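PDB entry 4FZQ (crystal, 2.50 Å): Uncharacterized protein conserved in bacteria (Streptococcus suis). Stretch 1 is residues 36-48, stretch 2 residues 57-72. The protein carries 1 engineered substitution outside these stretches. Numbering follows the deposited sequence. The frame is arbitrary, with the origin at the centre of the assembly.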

# COMPACT_ATOMS: atom_id res chain seq x y z
N GLU A 36 9.99 3.08 18.93
CA GLU A 36 8.91 3.05 17.96
C GLU A 36 9.22 3.67 16.61
O GLU A 36 8.58 3.36 15.62
CB GLU A 36 7.65 3.68 18.57
CG GLU A 36 7.20 2.97 19.85
CD GLU A 36 5.70 3.03 20.09
OE1 GLU A 36 5.17 4.13 20.36
OE2 GLU A 36 5.05 1.96 20.01
N GLY A 37 10.21 4.56 16.59
CA GLY A 37 10.58 5.20 15.34
C GLY A 37 9.53 6.12 14.76
O GLY A 37 8.33 5.87 14.87
N LYS A 38 9.99 7.21 14.15
CA LYS A 38 9.12 8.20 13.53
C LYS A 38 9.27 8.16 12.03
O LYS A 38 10.36 7.96 11.51
CB LYS A 38 9.46 9.61 14.04
CG LYS A 38 8.93 9.92 15.43
CD LYS A 38 10.01 9.82 16.52
CE LYS A 38 11.01 10.98 16.44
NZ LYS A 38 11.93 11.01 17.61
N ALA A 39 8.16 8.36 11.32
CA ALA A 39 8.17 8.34 9.87
C ALA A 39 9.08 9.40 9.26
O ALA A 39 9.25 10.49 9.81
CB ALA A 39 6.75 8.53 9.34
N GLY A 40 9.69 9.06 8.13
CA GLY A 40 10.53 10.00 7.42
C GLY A 40 9.61 10.97 6.70
O GLY A 40 8.39 10.90 6.83
N LYS A 41 10.16 11.86 5.89
CA LYS A 41 9.32 12.85 5.25
C LYS A 41 9.74 13.23 3.83
O LYS A 41 10.93 13.35 3.53
CB LYS A 41 9.33 14.08 6.15
CG LYS A 41 8.16 15.01 6.02
CD LYS A 41 8.18 16.01 7.18
CE LYS A 41 7.99 15.31 8.53
NZ LYS A 41 7.95 16.25 9.68
N LYS A 42 8.76 13.40 2.96
CA LYS A 42 9.02 13.82 1.59
C LYS A 42 8.18 15.07 1.38
O LYS A 42 6.96 15.00 1.25
CB LYS A 42 8.61 12.74 0.60
CG LYS A 42 8.74 13.13 -0.86
CD LYS A 42 8.27 11.96 -1.71
CE LYS A 42 8.02 12.35 -3.15
NZ LYS A 42 7.23 11.30 -3.86
N VAL A 43 8.84 16.22 1.38
CA VAL A 43 8.15 17.49 1.20
C VAL A 43 8.34 18.08 -0.19
O VAL A 43 9.46 18.30 -0.63
CB VAL A 43 8.63 18.54 2.21
CG1 VAL A 43 7.94 19.84 1.96
CG2 VAL A 43 8.36 18.06 3.62
N SER A 44 7.22 18.32 -0.87
CA SER A 44 7.27 18.90 -2.20
C SER A 44 6.68 20.30 -2.14
O SER A 44 5.64 20.53 -1.50
CB SER A 44 6.47 18.06 -3.19
OG SER A 44 6.96 16.74 -3.26
N VAL A 45 7.35 21.24 -2.79
CA VAL A 45 6.85 22.61 -2.86
C VAL A 45 6.37 22.79 -4.29
O VAL A 45 7.12 22.55 -5.24
CB VAL A 45 7.95 23.64 -2.57
CG1 VAL A 45 7.40 25.05 -2.81
CG2 VAL A 45 8.43 23.51 -1.14
N TYR A 46 5.11 23.19 -4.44
CA TYR A 46 4.53 23.39 -5.76
C TYR A 46 4.19 24.83 -5.98
O TYR A 46 4.13 25.63 -5.03
CB TYR A 46 3.23 22.59 -5.92
CG TYR A 46 3.39 21.10 -5.89
CD1 TYR A 46 3.31 20.39 -4.69
CD2 TYR A 46 3.61 20.38 -7.07
CE1 TYR A 46 3.45 18.99 -4.68
CE2 TYR A 46 3.75 19.01 -7.06
CZ TYR A 46 3.67 18.32 -5.86
OH TYR A 46 3.80 16.95 -5.85
N GLN A 47 3.96 25.18 -7.24
CA GLN A 47 3.53 26.53 -7.57
C GLN A 47 2.34 26.43 -8.50
O GLN A 47 2.40 25.78 -9.55
CB GLN A 47 4.62 27.33 -8.25
CG GLN A 47 4.25 28.79 -8.26
CD GLN A 47 5.27 29.66 -8.95
OE1 GLN A 47 5.37 30.85 -8.66
NE2 GLN A 47 6.02 29.08 -9.87
N ASP A 48 1.24 27.05 -8.10
CA ASP A 48 0.02 27.01 -8.89
C ASP A 48 -0.22 28.33 -9.60
O ASP A 48 0.18 29.39 -9.10
CB ASP A 48 -1.18 26.73 -7.99
CG ASP A 48 -1.12 25.35 -7.35
OD1 ASP A 48 -1.69 25.20 -6.25
OD2 ASP A 48 -0.52 24.43 -7.95
N ALA A 57 -2.87 25.34 -13.57
CA ALA A 57 -1.69 24.53 -13.77
C ALA A 57 -0.76 24.62 -12.57
O ALA A 57 -0.86 25.54 -11.75
CB ALA A 57 -0.95 24.98 -15.03
N THR A 58 0.15 23.67 -12.47
CA THR A 58 1.07 23.70 -11.35
C THR A 58 2.42 23.08 -11.67
O THR A 58 2.51 22.10 -12.41
CB THR A 58 0.46 23.01 -10.09
OG1 THR A 58 1.28 21.91 -9.69
CG2 THR A 58 -0.95 22.52 -10.36
N ASN A 59 3.46 23.69 -11.13
CA ASN A 59 4.82 23.21 -11.32
C ASN A 59 5.39 22.76 -9.98
O ASN A 59 5.02 23.29 -8.92
CB ASN A 59 5.74 24.30 -11.88
CG ASN A 59 5.38 24.72 -13.29
OD1 ASN A 59 4.92 23.92 -14.10
ND2 ASN A 59 5.63 25.98 -13.60
N LEU A 60 6.28 21.78 -10.04
CA LEU A 60 6.95 21.27 -8.86
C LEU A 60 8.23 22.10 -8.74
O LEU A 60 9.05 22.12 -9.65
CB LEU A 60 7.31 19.79 -9.07
CG LEU A 60 8.18 19.16 -7.98
CD1 LEU A 60 7.39 19.09 -6.67
CD2 LEU A 60 8.62 17.77 -8.41
N LEU A 61 8.38 22.81 -7.63
CA LEU A 61 9.54 23.65 -7.42
C LEU A 61 10.71 22.91 -6.78
O LEU A 61 11.86 23.13 -7.15
CB LEU A 61 9.15 24.85 -6.56
CG LEU A 61 8.94 26.20 -7.25
CD1 LEU A 61 8.34 26.03 -8.63
CD2 LEU A 61 8.07 27.06 -6.35
N SER A 62 10.41 22.04 -5.81
CA SER A 62 11.45 21.29 -5.12
C SER A 62 10.89 20.09 -4.39
O SER A 62 9.71 20.03 -4.07
CB SER A 62 12.19 22.17 -4.13
OG SER A 62 11.30 22.72 -3.17
N GLU A 63 11.77 19.13 -4.11
CA GLU A 63 11.39 17.91 -3.45
C GLU A 63 12.51 17.55 -2.46
O GLU A 63 13.65 17.28 -2.85
CB GLU A 63 11.21 16.83 -4.51
CG GLU A 63 10.47 15.60 -4.10
CD GLU A 63 10.27 14.66 -5.28
OE1 GLU A 63 9.48 15.01 -6.19
OE2 GLU A 63 10.91 13.59 -5.31
N THR A 64 12.16 17.58 -1.17
CA THR A 64 13.09 17.29 -0.09
C THR A 64 12.74 16.01 0.64
O THR A 64 11.62 15.84 1.11
CB THR A 64 13.08 18.43 0.92
OG1 THR A 64 13.43 19.66 0.27
CG2 THR A 64 14.04 18.15 2.07
N VAL A 65 13.70 15.10 0.75
CA VAL A 65 13.46 13.84 1.45
C VAL A 65 14.29 13.81 2.72
O VAL A 65 15.51 13.90 2.67
CB VAL A 65 13.85 12.64 0.56
CG1 VAL A 65 13.90 11.38 1.40
CG2 VAL A 65 12.83 12.47 -0.55
N VAL A 66 13.62 13.69 3.87
CA VAL A 66 14.30 13.65 5.15
C VAL A 66 14.13 12.29 5.82
O VAL A 66 13.01 11.83 6.05
CB VAL A 66 13.73 14.70 6.09
CG1 VAL A 66 14.60 14.79 7.35
CG2 VAL A 66 13.64 16.04 5.39
N GLU A 67 15.25 11.64 6.14
CA GLU A 67 15.20 10.33 6.79
C GLU A 67 14.50 10.44 8.13
O GLU A 67 14.60 11.46 8.81
CB GLU A 67 16.61 9.78 7.01
CG GLU A 67 16.65 8.46 7.75
CD GLU A 67 16.00 7.32 6.97
OE1 GLU A 67 16.60 6.88 5.95
OE2 GLU A 67 14.89 6.87 7.36
N GLY A 68 13.79 9.39 8.53
CA GLY A 68 13.10 9.41 9.80
C GLY A 68 13.87 8.70 10.88
O GLY A 68 15.10 8.58 10.83
N GLN A 69 13.15 8.21 11.88
CA GLN A 69 13.77 7.49 12.98
C GLN A 69 13.32 6.04 12.87
O GLN A 69 12.13 5.77 12.74
CB GLN A 69 13.32 8.10 14.31
CG GLN A 69 13.85 7.39 15.55
CD GLN A 69 13.27 7.98 16.83
OE1 GLN A 69 13.61 9.09 17.22
NE2 GLN A 69 12.38 7.23 17.48
N ASN A 70 14.27 5.12 12.91
CA ASN A 70 13.95 3.70 12.81
C ASN A 70 13.15 3.14 13.98
O ASN A 70 13.29 3.58 15.13
CB ASN A 70 15.21 2.84 12.71
CG ASN A 70 15.85 2.87 11.34
OD1 ASN A 70 15.29 3.41 10.38
ND2 ASN A 70 17.04 2.28 11.23
N ARG A 71 12.31 2.17 13.67
CA ARG A 71 11.55 1.46 14.67
C ARG A 71 12.52 0.29 14.89
O ARG A 71 12.98 -0.32 13.92
CB ARG A 71 10.24 0.98 14.05
CG ARG A 71 9.38 0.10 14.93
CD ARG A 71 8.11 -0.29 14.19
NE ARG A 71 7.37 -1.35 14.86
CZ ARG A 71 6.73 -1.19 16.01
NH1 ARG A 71 6.75 -0.01 16.63
NH2 ARG A 71 6.09 -2.22 16.56
N ILE A 72 12.87 -0.00 16.13
CA ILE A 72 13.80 -1.11 16.35
C ILE A 72 13.13 -2.28 17.06
O ILE A 72 12.61 -2.14 18.17
CB ILE A 72 15.04 -0.67 17.19
CG1 ILE A 72 15.97 0.21 16.36
CG2 ILE A 72 15.83 -1.89 17.61
CD1 ILE A 72 15.65 0.48 14.89
O HOH W 1 6.36 2.20 14.51
O HOH W 2 11.23 20.47 -1.29
O HOH W 3 7.31 15.19 -5.12

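The strand of stretch 1 that runs through Asp48 pairs antiparallel with the strand of stretch 2 that ends at Val66 through backbone hydrogen bonds, and the contact, continued by the loop that follows, buries 1183 Å² counted over both sides. At the start of stretch 2, Thr58 faces Asp48 in a non-hydrogen-bonded pair. Asn59 closes a tight two-bond ring with Gln47: Gln47 N to Asn59 O is 2.7 Å and Asn59 N to Gln47 O 2.8 Å. Leu60 lays its CD1 over one face of the Tyr46 ring, 4.0 Å from the centroid, a CH-pi contact that suits a branched apolar side chain.

A beta bulge follows. Val45 O accepts from Leu61 N (2.7 Å) and, weakly, from Ser62 N (3.4 Å), so one carbonyl serves two successive amides; the helix-like phi/psi of Leu61 (-88/-40) accommodates the extra residue. Leu61 CD2 reaches Val45 CG1 at 4.1 Å, and Val45 N returns a bond to Ser62 O (2.9 Å). On the same face as Val45, water 2 links Ser62 OG (2.9 Å), Thr64 OG1 (2.8 Å) and Val43 O (2.9 Å), a site well served by two small hydroxyl side chains. On the face of Ser44, Glu63 extends so that water 3 bridges Glu63 OE1 and Ser44 OG, both 2.4 Å from it.

Thr64 and Val43 exchange two 2.8 Å bonds, Thr64 N to Val43 O and Val43 N to Thr64 O. Val65 CG2 packs 4.2 Å from Lys42 CG, using the lysine's aliphatic part. Val66 N meets Lys41 O (2.7 Å), Lys41 N Val66 O (2.9 Å). At Gly68 the backbones close to 3.6 Å between its CA and Gly40 CA; a CB on Gly68 would clash with Lys38 O. Gln69 N bonds Lys38 O (2.8 Å), while Gln69 OE1 receives Lys38 NZ (2.6 Å). Finally, water 1 joins Arg71 NH1, weakly (3.1 Å), to Glu36 O (2.7 Å).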